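PDB 4IUP: protein SAWADEE HOMEODOMAIN HOMOLOG 1 from Arabidopsis thaliana, which binds histone H3 tails methylated at lysine 9 through its SAWADEE domain, the part present here, and acts with RNA polymerase IV in RNA-directed DNA methylation. Local coordinates for residues D13-Y17 with L88-G92; F22-R26 with H46-V50; L76-E82 with R128-R132. The protein carries 2 engineered substitutions. All coordinates share one frame; numbering follows the deposited sequence.

Contact 1. Residues D13-Y17 with L88-G92; sequences DYAWY and LYCDG
Trp16 and Asp91 reach each other because each turns its CG to the side of its own backbone N, opposite the carbonyl carbon (chi1 -66° and -78°). Asp13 opens an Asx turn that leads into strand 16-27, which meets strand 86-98 probably where the two tudor-like halves of the SAWADEE domain join. In that turn Asp13 OD1, reached from above the carboxylate plane, accepts from Ala15 N at 3.1 Å, while OD2 takes the hydroxyl of Tyr17 on its syn side, OH to OD2 2.6 Å. With an alanine in place of Asp13, Ala15 N and the Tyr17 hydroxyl would probably lose these acceptors and the Tyr17 ring would be freer to turn. Leu88 suits the spot beside them, its CD2 lying 3.6 Å from Tyr17 OH, and its CB meets the small methyl of Ala15 (CB to CB 3.8 Å). That Ala15 CB lies 3.5 Å from Tyr89 O, beside the almost straight bond (172°) from Trp16 N to Tyr89 O at 2.9 Å. Waters bridge Tyr14 O to Asp91 N and Trp16 O to Tyr89 N. OD1 of Asp91 forms a salt bridge with Arg57, and OD2 takes a weak, bent bond from Trp16 NE1 at 3.3 Å.

Contact 2. Residues F22-R26 with H46-V50; sequences FLTYR and HDEWV. With CVM (cymal-4), chain E.
Arg26 NH2 makes a salt bridge with OE1 of Glu34 while lying over the indole of Trp49, whose CG is 3.6 Å from this NH2. The whole guanidinium rests flat on one face of the ring, the planes only 3° apart, in a stacked cation-pi pair with Arg26 CZ 3.5 Å from the centroid of the Trp49 five-membered ring. A first torsion that tucks CG in between N and C (chi1 71°), followed by a straight run out to NE, carries the arginine across the indole, and its CD sits over the six-membered ring as a CH-pi contact, 3.5 Å from that centroid. Arginine suits the place because its methylenes pack and its charged end spreads over the electron-rich face. Thr24 brings its methyl, not its hydroxyl, to the indole, CG2 to Trp49 CH2 3.6 Å. At the other end of the contact, Leu23 CD1 touches Asp47 OD1 at 3.4 Å, an oxygen that Arg38 binds in a salt bridge. Phe22, whose CB points away from 46-50, lays a ring face against the cyclohexyl group of cymal-4. The axes of the short segments 22-26 and 48-50 approach to 8.6 Å, directions 48° from parallel, with strand 33-39 hydrogen-bonded between them.

Contact 3. Residues L76-E82 with R128-R132; sequences LMLCFQE and RICRR. Engineered in segment 76-82: Met77 (natural residue Leu).
Backbone hydrogen bonds tie Leu78 to Cys130 in both directions: Leu78 N gives to Cys130 O at 2.9 Å and Cys130 N to Leu78 O at 2.8 Å. A third, straighter one runs from Phe80 N to Arg128 O (174°). Apolar packing fills the face bearing Cys79 and Ile129, where Cys79 SG lies 4.0 Å from Ile129 CG2. The engineered Met77, a selenomethionine, bends at chi2 and chi3 and brings CE to within 3.8 Å of Ile129 CD1. This is an antiparallel pair, probably within one tudor-like half of the SAWADEE domain: strand 76-83 carries strand 86-98 on its other flank, and strand 129-131 borders 56-62. The branched Ile129 and the small Cys79 suit this buried face, which Val113, Phe111 and Leu124 also pack; on the other face Cys130 is linked covalently to beta-mercaptoethanol, probably from the crystallisation liquor. One salt bridge lies at the Glu82 end of 76-82. There Arg128 NH1 meets Glu82 OE1 at 3.1 Å, on the anti side of the carboxylate, and a water joins that oxygen to Arg128 NH2. Over one face of this guanidinium stands an edge of the Phe80 ring, CD2 to Arg128 NH1 3.5 Å, planes 62° apart.

Contacts 1 and 3 lie near the chain's centre and are partly buried, whereas contact 2 is a surface contact about 19 Å from that centre, measured to its own. Contact 1 and contact 2 share strand 16-27, used at its start and farther along, with centres 18 Å apart. Contact 1 and contact 3 touch directly, for strands 86-98 and 76-83 are neighbours in the sheet and Tyr89 meets Phe80. The chemistry follows the place: contact 3 is backbone pairing with apolar packing and a salt bridge at one end, contact 1 joins crossing segments through one backbone bond and several waters, and contact 2, spanning an intervening strand, rests on the Trp49 side chain with no bond between its backbones.

Contact 1. Residues D13-Y17 with L88-G92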
loop_
_atom_site.group_PDB
_atom_site.type_symbol
_atom_site.label_atom_id
_atom_site.label_comp_id
_atom_site.label_asym_id
_atom_site.label_seq_id
_atom_site.Cartn_x
_atom_site.Cartn_y
_atom_site.Cartn_z
ATOM N N ASP A 13 2.049 6.071 12.243
ATOM C CA ASP A 13 0.650 5.706 11.975
ATOM C C ASP A 13 0.472 4.380 11.226
ATOM O O ASP A 13 -0.656 4.005 10.885
ATOM C CB ASP A 13 -0.065 6.844 11.225
ATOM C CG ASP A 13 0.613 7.203 9.906
ATOM O OD1 ASP A 13 1.483 6.438 9.436
ATOM O OD2 ASP A 13 0.285 8.268 9.342
ATOM N N TYR A 14 1.588 3.692 10.970
ATOM C CA TYR A 14 1.617 2.387 10.287
ATOM C C TYR A 14 1.136 2.415 8.828
ATOM O O TYR A 14 0.879 1.369 8.233
ATOM C CB TYR A 14 0.891 1.308 11.119
ATOM C CG TYR A 14 1.318 1.319 12.572
ATOM C CD1 TYR A 14 2.606 0.926 12.941
ATOM C CD2 TYR A 14 0.450 1.759 13.570
ATOM C CE1 TYR A 14 3.014 0.952 14.275
ATOM C CE2 TYR A 14 0.844 1.784 14.908
ATOM C CZ TYR A 14 2.127 1.378 15.250
ATOM O OH TYR A 14 2.522 1.407 16.565
ATOM N N ALA A 15 1.050 3.615 8.255
ATOM C CA ALA A 15 0.645 3.788 6.863
ATOM C C ALA A 15 1.863 3.957 5.959
ATOM O O ALA A 15 2.954 4.298 6.440
ATOM C CB ALA A 15 -0.300 4.974 6.728
ATOM N N TRP A 16 1.677 3.704 4.660
ATOM C CA TRP A 16 2.765 3.784 3.670
ATOM C C TRP A 16 2.795 5.121 2.933
ATOM O O TRP A 16 1.742 5.665 2.572
ATOM C CB TRP A 16 2.673 2.638 2.659
ATOM C CG TRP A 16 2.902 1.288 3.271
ATOM C CD1 TRP A 16 1.964 0.486 3.865
ATOM C CD2 TRP A 16 4.150 0.590 3.370
ATOM N NE1 TRP A 16 2.550 -0.669 4.316
ATOM C CE2 TRP A 16 3.890 -0.633 4.026
ATOM C CE3 TRP A 16 5.464 0.878 2.962
ATOM C CZ2 TRP A 16 4.897 -1.568 4.293
ATOM C CZ3 TRP A 16 6.464 -0.056 3.223
ATOM C CH2 TRP A 16 6.171 -1.265 3.884
ATOM N N TYR A 17 4.002 5.643 2.724
ATOM C CA TYR A 17 4.206 6.926 2.037
ATOM C C TYR A 17 5.293 6.802 0.968
ATOM O O TYR A 17 6.290 6.102 1.169
ATOM C CB TYR A 17 4.578 8.012 3.054
ATOM C CG TYR A 17 3.482 8.283 4.066
ATOM C CD1 TYR A 17 3.418 7.568 5.269
ATOM C CD2 TYR A 17 2.507 9.244 3.817
ATOM C CE1 TYR A 17 2.395 7.811 6.204
ATOM C CE2 TYR A 17 1.475 9.494 4.742
ATOM C CZ TYR A 17 1.431 8.774 5.929
ATOM O OH TYR A 17 0.422 9.021 6.841
ATOM N N LEU A 88 -5.484 7.377 5.008
ATOM C CA LEU A 88 -4.205 6.663 5.033
ATOM C C LEU A 88 -4.159 5.573 3.964
ATOM O O LEU A 88 -5.194 5.023 3.594
ATOM C CB LEU A 88 -3.981 6.039 6.419
ATOM C CG LEU A 88 -4.042 6.989 7.622
ATOM C CD1 LEU A 88 -4.019 6.195 8.923
ATOM C CD2 LEU A 88 -2.905 8.011 7.581
ATOM N N TYR A 89 -2.965 5.286 3.456
ATOM C CA TYR A 89 -2.772 4.152 2.559
ATOM C C TYR A 89 -2.212 3.015 3.405
ATOM O O TYR A 89 -1.096 3.117 3.922
ATOM C CB TYR A 89 -1.829 4.516 1.405
ATOM C CG TYR A 89 -2.426 5.477 0.392
ATOM C CD1 TYR A 89 -2.418 6.857 0.622
ATOM C CD2 TYR A 89 -2.991 5.009 -0.794
ATOM C CE1 TYR A 89 -2.962 7.753 -0.309
ATOM C CE2 TYR A 89 -3.539 5.894 -1.735
ATOM C CZ TYR A 89 -3.516 7.259 -1.485
ATOM O OH TYR A 89 -4.056 8.130 -2.402
ATOM N N CYS A 90 -3.004 1.948 3.539
ATOM C CA CYS A 90 -2.761 0.853 4.480
ATOM C C CYS A 90 -2.823 -0.498 3.785
ATOM O O CYS A 90 -3.573 -0.677 2.824
ATOM C CB CYS A 90 -3.848 0.849 5.573
ATOM S SG CYS A 90 -4.015 2.379 6.469
ATOM N N ASP A 91 -2.075 -1.466 4.301
ATOM C CA ASP A 91 -2.111 -2.822 3.753
ATOM C C ASP A 91 -3.399 -3.550 4.118
ATOM O O ASP A 91 -3.875 -3.476 5.253
ATOM C CB ASP A 91 -0.900 -3.631 4.223
ATOM C CG ASP A 91 0.364 -3.285 3.453
ATOM O OD1 ASP A 91 0.270 -2.574 2.425
ATOM O OD2 ASP A 91 1.451 -3.730 3.869
ATOM N N GLY A 92 -3.957 -4.251 3.139
ATOM C CA GLY A 92 -5.117 -5.101 3.361
ATOM C C GLY A 92 -5.016 -6.328 2.479
ATOM O O GLY A 92 -4.180 -6.382 1.574
HETATM O O HOH W 1 -0.084 -0.771 6.433
HETATM O O HOH W 2 -0.666 6.977 3.853
HETATM O O HOH W 3 1.710 -3.117 6.313
#

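Contact 2. Residues F22-R26 with H46-V50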
loop_
_atom_site.group_PDB
_atom_site.type_symbol
_atom_site.label_atom_id
_atom_site.label_comp_id
_atom_site.label_asym_id
_atom_site.label_seq_id
_atom_site.Cartn_x
_atom_site.Cartn_y
_atom_site.Cartn_z
ATOM N N PHE A 22 16.559 8.913 0.006
ATOM C CA PHE A 22 17.138 8.350 1.218
ATOM C C PHE A 22 18.337 9.203 1.615
ATOM O O PHE A 22 19.197 9.507 0.783
ATOM C CB PHE A 22 17.569 6.903 0.959
ATOM C CG PHE A 22 16.434 5.990 0.557
ATOM C CD1 PHE A 22 16.005 5.928 -0.770
ATOM C CD2 PHE A 22 15.807 5.177 1.502
ATOM C CE1 PHE A 22 14.960 5.078 -1.147
ATOM C CE2 PHE A 22 14.762 4.320 1.131
ATOM C CZ PHE A 22 14.335 4.274 -0.193
ATOM N N LEU A 23 18.395 9.585 2.888
ATOM C CA LEU A 23 19.373 10.573 3.350
ATOM C C LEU A 23 20.582 9.974 4.067
ATOM O O LEU A 23 21.724 10.408 3.859
ATOM C CB LEU A 23 18.684 11.600 4.258
ATOM C CG LEU A 23 17.478 12.345 3.665
ATOM C CD1 LEU A 23 16.814 13.180 4.739
ATOM C CD2 LEU A 23 17.863 13.217 2.477
ATOM N N THR A 24 20.324 8.987 4.920
ATOM C CA THR A 24 21.361 8.373 5.738
ATOM C C THR A 24 20.824 7.077 6.344
ATOM O O THR A 24 19.688 6.677 6.068
ATOM C CB THR A 24 21.926 9.364 6.821
ATOM O OG1 THR A 24 23.008 8.757 7.543
ATOM C CG2 THR A 24 20.848 9.829 7.791
ATOM N N TYR A 25 21.657 6.401 7.126
ATOM C CA TYR A 25 21.249 5.186 7.808
ATOM C C TYR A 25 21.797 5.190 9.237
ATOM O O TYR A 25 22.668 5.994 9.581
ATOM C CB TYR A 25 21.714 3.939 7.034
ATOM C CG TYR A 25 23.176 3.612 7.233
ATOM C CD1 TYR A 25 24.161 4.206 6.435
ATOM C CD2 TYR A 25 23.579 2.727 8.234
ATOM C CE1 TYR A 25 25.510 3.917 6.631
ATOM C CE2 TYR A 25 24.924 2.435 8.436
ATOM C CZ TYR A 25 25.879 3.028 7.633
ATOM O OH TYR A 25 27.207 2.730 7.841
ATOM N N ARG A 26 21.275 4.289 10.055
ATOM C CA ARG A 26 21.788 4.047 11.401
ATOM C C ARG A 26 21.532 2.599 11.776
ATOM O O ARG A 26 20.645 1.962 11.217
ATOM C CB ARG A 26 21.123 4.979 12.419
ATOM C CG ARG A 26 19.656 4.657 12.722
ATOM C CD ARG A 26 19.068 5.716 13.634
ATOM N NE ARG A 26 17.662 5.474 13.950
ATOM C CZ ARG A 26 16.946 6.231 14.777
ATOM N NH1 ARG A 26 17.504 7.274 15.377
ATOM N NH2 ARG A 26 15.674 5.946 15.005
ATOM N N HIS A 46 8.999 16.183 8.461
ATOM C CA HIS A 46 8.473 15.106 7.645
ATOM C C HIS A 46 9.473 13.956 7.553
ATOM O O HIS A 46 9.057 12.839 7.660
ATOM C CB HIS A 46 8.058 15.565 6.263
ATOM C CG HIS A 46 6.730 15.056 5.831
ATOM N ND1 HIS A 46 5.837 15.832 5.129
ATOM C CD2 HIS A 46 6.146 13.842 5.962
ATOM C CE1 HIS A 46 4.769 15.120 4.840
ATOM N NE2 HIS A 46 4.926 13.911 5.341
ATOM N N ASP A 47 10.760 14.236 7.361
ATOM C CA ASP A 47 11.769 13.152 7.343
ATOM C C ASP A 47 11.592 12.200 8.523
ATOM O O ASP A 47 11.334 12.643 9.640
ATOM C CB ASP A 47 13.200 13.707 7.392
ATOM C CG ASP A 47 13.552 14.576 6.190
ATOM O OD1 ASP A 47 14.592 15.265 6.259
ATOM O OD2 ASP A 47 12.804 14.584 5.189
ATOM N N GLU A 48 11.730 10.898 8.275
ATOM C CA GLU A 48 11.554 9.895 9.323
ATOM C C GLU A 48 12.585 8.783 9.210
ATOM O O GLU A 48 13.057 8.480 8.118
ATOM C CB GLU A 48 10.161 9.258 9.230
ATOM C CG GLU A 48 9.024 10.129 9.695
ATOM C CD GLU A 48 7.676 9.426 9.633
ATOM O OE1 GLU A 48 7.625 8.186 9.796
ATOM O OE2 GLU A 48 6.658 10.125 9.436
ATOM N N TRP A 49 12.912 8.172 10.346
ATOM C CA TRP A 49 13.663 6.923 10.376
ATOM C C TRP A 49 12.691 5.766 10.208
ATOM O O TRP A 49 11.649 5.723 10.869
ATOM C CB TRP A 49 14.398 6.766 11.703
ATOM C CG TRP A 49 15.535 7.723 11.910
ATOM C CD1 TRP A 49 15.537 8.833 12.700
ATOM C CD2 TRP A 49 16.848 7.631 11.337
ATOM N NE1 TRP A 49 16.772 9.449 12.649
ATOM C CE2 TRP A 49 17.591 8.729 11.819
ATOM C CE3 TRP A 49 17.464 6.729 10.456
ATOM C CZ2 TRP A 49 18.926 8.951 11.450
ATOM C CZ3 TRP A 49 18.789 6.950 10.091
ATOM C CH2 TRP A 49 19.505 8.048 10.592
ATOM N N VAL A 50 13.032 4.835 9.319
ATOM C CA VAL A 50 12.220 3.643 9.089
ATOM C C VAL A 50 13.091 2.395 9.006
ATOM O O VAL A 50 14.185 2.428 8.436
ATOM C CB VAL A 50 11.361 3.739 7.785
ATOM C CG1 VAL A 50 10.299 4.832 7.903
ATOM C CG2 VAL A 50 12.238 3.969 6.553
HETATM C C1 CVM E . 15.587 -2.311 0.045
HETATM C C2 CVM E . 15.592 -0.894 0.608
HETATM C C3 CVM E . 16.291 0.065 -0.350
HETATM C C4 CVM E . 17.320 0.917 0.399
HETATM C C6 CVM E . 17.950 2.032 -0.457
HETATM C C7 CVM E . 19.469 1.812 -0.561
HETATM C C8 CVM E . 20.127 2.663 -1.668
HETATM C C9 CVM E . 19.235 3.821 -2.147
HETATM C C10 CVM E . 17.856 3.338 -2.633
HETATM C C11 CVM E . 17.333 2.114 -1.864
HETATM O O12 CVM E . 14.308 -2.552 -0.561
HETATM C C13 CVM E . 13.542 -3.602 0.089
HETATM O O14 CVM E . 14.229 -4.312 1.169
HETATM C C15 CVM E . 13.353 -5.254 1.862
HETATM C C16 CVM E . 12.698 -6.276 0.910
HETATM C C17 CVM E . 12.183 -5.684 -0.418
HETATM C C18 CVM E . 13.115 -4.604 -0.993
HETATM C C19 CVM E . 14.133 -6.016 2.950
HETATM O O20 CVM E . 15.517 -6.114 2.596
HETATM O O21 CVM E . 12.028 -6.734 -1.383
HETATM O O22 CVM E . 12.453 -3.906 -2.052
HETATM O O23 CVM E . 11.576 -6.866 1.580
#

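Contact 3. Residues L76-E82 with R128-R132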
loop_
_atom_site.group_PDB
_atom_site.type_symbol
_atom_site.label_atom_id
_atom_site.label_comp_id
_atom_site.label_asym_id
_atom_site.label_seq_id
_atom_site.Cartn_x
_atom_site.Cartn_y
_atom_site.Cartn_z
ATOM N N LEU A 76 -2.278 -9.280 -1.341
ATOM C CA LEU A 76 -1.935 -8.100 -0.557
ATOM C C LEU A 76 -2.066 -6.860 -1.442
ATOM O O LEU A 76 -1.508 -6.814 -2.542
ATOM C CB LEU A 76 -0.506 -8.222 -0.004
ATOM C CG LEU A 76 0.116 -6.992 0.670
ATOM C CD1 LEU A 76 -0.572 -6.701 2.005
ATOM C CD2 LEU A 76 1.615 -7.206 0.862
HETATM N N MSE A 77 -2.814 -5.866 -0.960
HETATM C CA MSE A 77 -3.005 -4.608 -1.686
HETATM C C MSE A 77 -2.678 -3.443 -0.767
HETATM O O MSE A 77 -2.884 -3.530 0.448
HETATM C CB MSE A 77 -4.461 -4.441 -2.156
HETATM C CG MSE A 77 -5.047 -5.619 -2.909
HETATM SE SE MSE A 77 -4.135 -6.002 -4.586
HETATM C CE MSE A 77 -4.841 -4.535 -5.681
ATOM N N LEU A 78 -2.183 -2.355 -1.350
ATOM C CA LEU A 78 -2.141 -1.078 -0.652
ATOM C C LEU A 78 -3.478 -0.374 -0.888
ATOM O O LEU A 78 -3.847 -0.105 -2.038
ATOM C CB LEU A 78 -0.973 -0.206 -1.137
ATOM C CG LEU A 78 -0.801 1.116 -0.370
ATOM C CD1 LEU A 78 -0.359 0.868 1.078
ATOM C CD2 LEU A 78 0.180 2.056 -1.082
ATOM N N CYS A 79 -4.187 -0.070 0.201
ATOM C CA CYS A 79 -5.572 0.392 0.134
ATOM C C CYS A 79 -5.744 1.793 0.685
ATOM O O CYS A 79 -5.193 2.131 1.740
ATOM C CB CYS A 79 -6.480 -0.547 0.931
ATOM S SG CYS A 79 -6.349 -2.267 0.483
ATOM N N PHE A 80 -6.520 2.601 -0.029
ATOM C CA PHE A 80 -6.846 3.947 0.429
ATOM C C PHE A 80 -7.958 3.887 1.470
ATOM O O PHE A 80 -9.124 3.639 1.140
ATOM C CB PHE A 80 -7.235 4.843 -0.750
ATOM C CG PHE A 80 -7.461 6.283 -0.372
ATOM C CD1 PHE A 80 -6.430 7.045 0.167
ATOM C CD2 PHE A 80 -8.704 6.878 -0.564
ATOM C CE1 PHE A 80 -6.629 8.376 0.507
ATOM C CE2 PHE A 80 -8.915 8.220 -0.218
ATOM C CZ PHE A 80 -7.880 8.965 0.309
ATOM N N GLN A 81 -7.578 4.116 2.726
ATOM C CA GLN A 81 -8.474 3.984 3.871
ATOM C C GLN A 81 -8.848 5.368 4.381
ATOM O O GLN A 81 -8.044 6.039 5.035
ATOM C CB GLN A 81 -7.793 3.165 4.974
ATOM C CG GLN A 81 -8.679 2.816 6.185
ATOM C CD GLN A 81 -7.869 2.276 7.348
ATOM O OE1 GLN A 81 -7.750 1.058 7.535
ATOM N NE2 GLN A 81 -7.293 3.172 8.124
ATOM N N GLU A 82 -10.072 5.784 4.072
ATOM C CA GLU A 82 -10.563 7.102 4.458
ATOM C C GLU A 82 -11.594 6.970 5.574
ATOM O O GLU A 82 -12.612 6.298 5.410
ATOM C CB GLU A 82 -11.154 7.824 3.243
ATOM C CG GLU A 82 -11.563 9.270 3.514
ATOM C CD GLU A 82 -11.805 10.067 2.245
ATOM O OE1 GLU A 82 -12.350 9.506 1.265
ATOM O OE2 GLU A 82 -11.455 11.262 2.236
ATOM N N ARG A 128 -9.294 2.623 -5.482
ATOM C CA ARG A 128 -8.745 2.849 -4.143
ATOM C C ARG A 128 -7.759 1.769 -3.699
ATOM O O ARG A 128 -7.377 1.711 -2.535
ATOM C CB ARG A 128 -9.871 3.000 -3.110
ATOM C CG ARG A 128 -10.718 4.243 -3.345
ATOM C CD ARG A 128 -11.454 4.744 -2.109
ATOM N NE ARG A 128 -12.115 6.004 -2.445
ATOM C CZ ARG A 128 -12.460 6.960 -1.584
ATOM N NH1 ARG A 128 -12.233 6.831 -0.278
ATOM N NH2 ARG A 128 -13.048 8.058 -2.046
ATOM N N ILE A 129 -7.346 0.912 -4.624
ATOM C CA ILE A 129 -6.412 -0.154 -4.284
ATOM C C ILE A 129 -5.243 -0.222 -5.275
ATOM O O ILE A 129 -5.409 0.048 -6.466
ATOM C CB ILE A 129 -7.123 -1.533 -4.124
ATOM C CG1 ILE A 129 -7.772 -1.995 -5.435
ATOM C CG2 ILE A 129 -8.171 -1.495 -2.987
ATOM C CD1 ILE A 129 -8.428 -3.379 -5.333
ATOM N N CYS A 130 -4.064 -0.565 -4.766
ATOM C CA CYS A 130 -2.866 -0.722 -5.597
ATOM C C CYS A 130 -2.238 -2.083 -5.353
ATOM O O CYS A 130 -2.264 -2.583 -4.234
ATOM C CB CYS A 130 -1.838 0.362 -5.280
ATOM S SG CYS A 130 -2.176 1.964 -6.051
ATOM N N ARG A 131 -1.658 -2.671 -6.392
ATOM C CA ARG A 131 -1.090 -4.011 -6.278
ATOM C C ARG A 131 0.392 -3.961 -5.916
ATOM O O ARG A 131 1.039 -2.927 -6.066
ATOM C CB ARG A 131 -1.310 -4.818 -7.568
ATOM C CG ARG A 131 -0.493 -4.333 -8.777
ATOM C CD ARG A 131 -0.584 -5.319 -9.939
ATOM N NE ARG A 131 0.124 -4.829 -11.125
ATOM C CZ ARG A 131 1.419 -5.032 -11.374
ATOM N NH1 ARG A 131 2.172 -5.729 -10.528
ATOM N NH2 ARG A 131 1.965 -4.541 -12.480
ATOM N N ARG A 132 0.917 -5.084 -5.441
ATOM C CA ARG A 132 2.347 -5.227 -5.187
ATOM C C ARG A 132 3.009 -5.704 -6.475
ATOM O O ARG A 132 2.347 -6.348 -7.299
ATOM C CB ARG A 132 2.591 -6.237 -4.058
ATOM C CG ARG A 132 1.946 -5.876 -2.706
ATOM C CD ARG A 132 2.585 -4.646 -2.047
ATOM N NE ARG A 132 4.047 -4.737 -2.056
ATOM C CZ ARG A 132 4.870 -3.792 -2.503
ATOM N NH1 ARG A 132 4.401 -2.638 -2.970
ATOM N NH2 ARG A 132 6.180 -4.002 -2.479
HETATM O O HOH W 4 -0.920 -7.318 -5.019
HETATM O O HOH W 5 -14.535 9.524 -0.020
#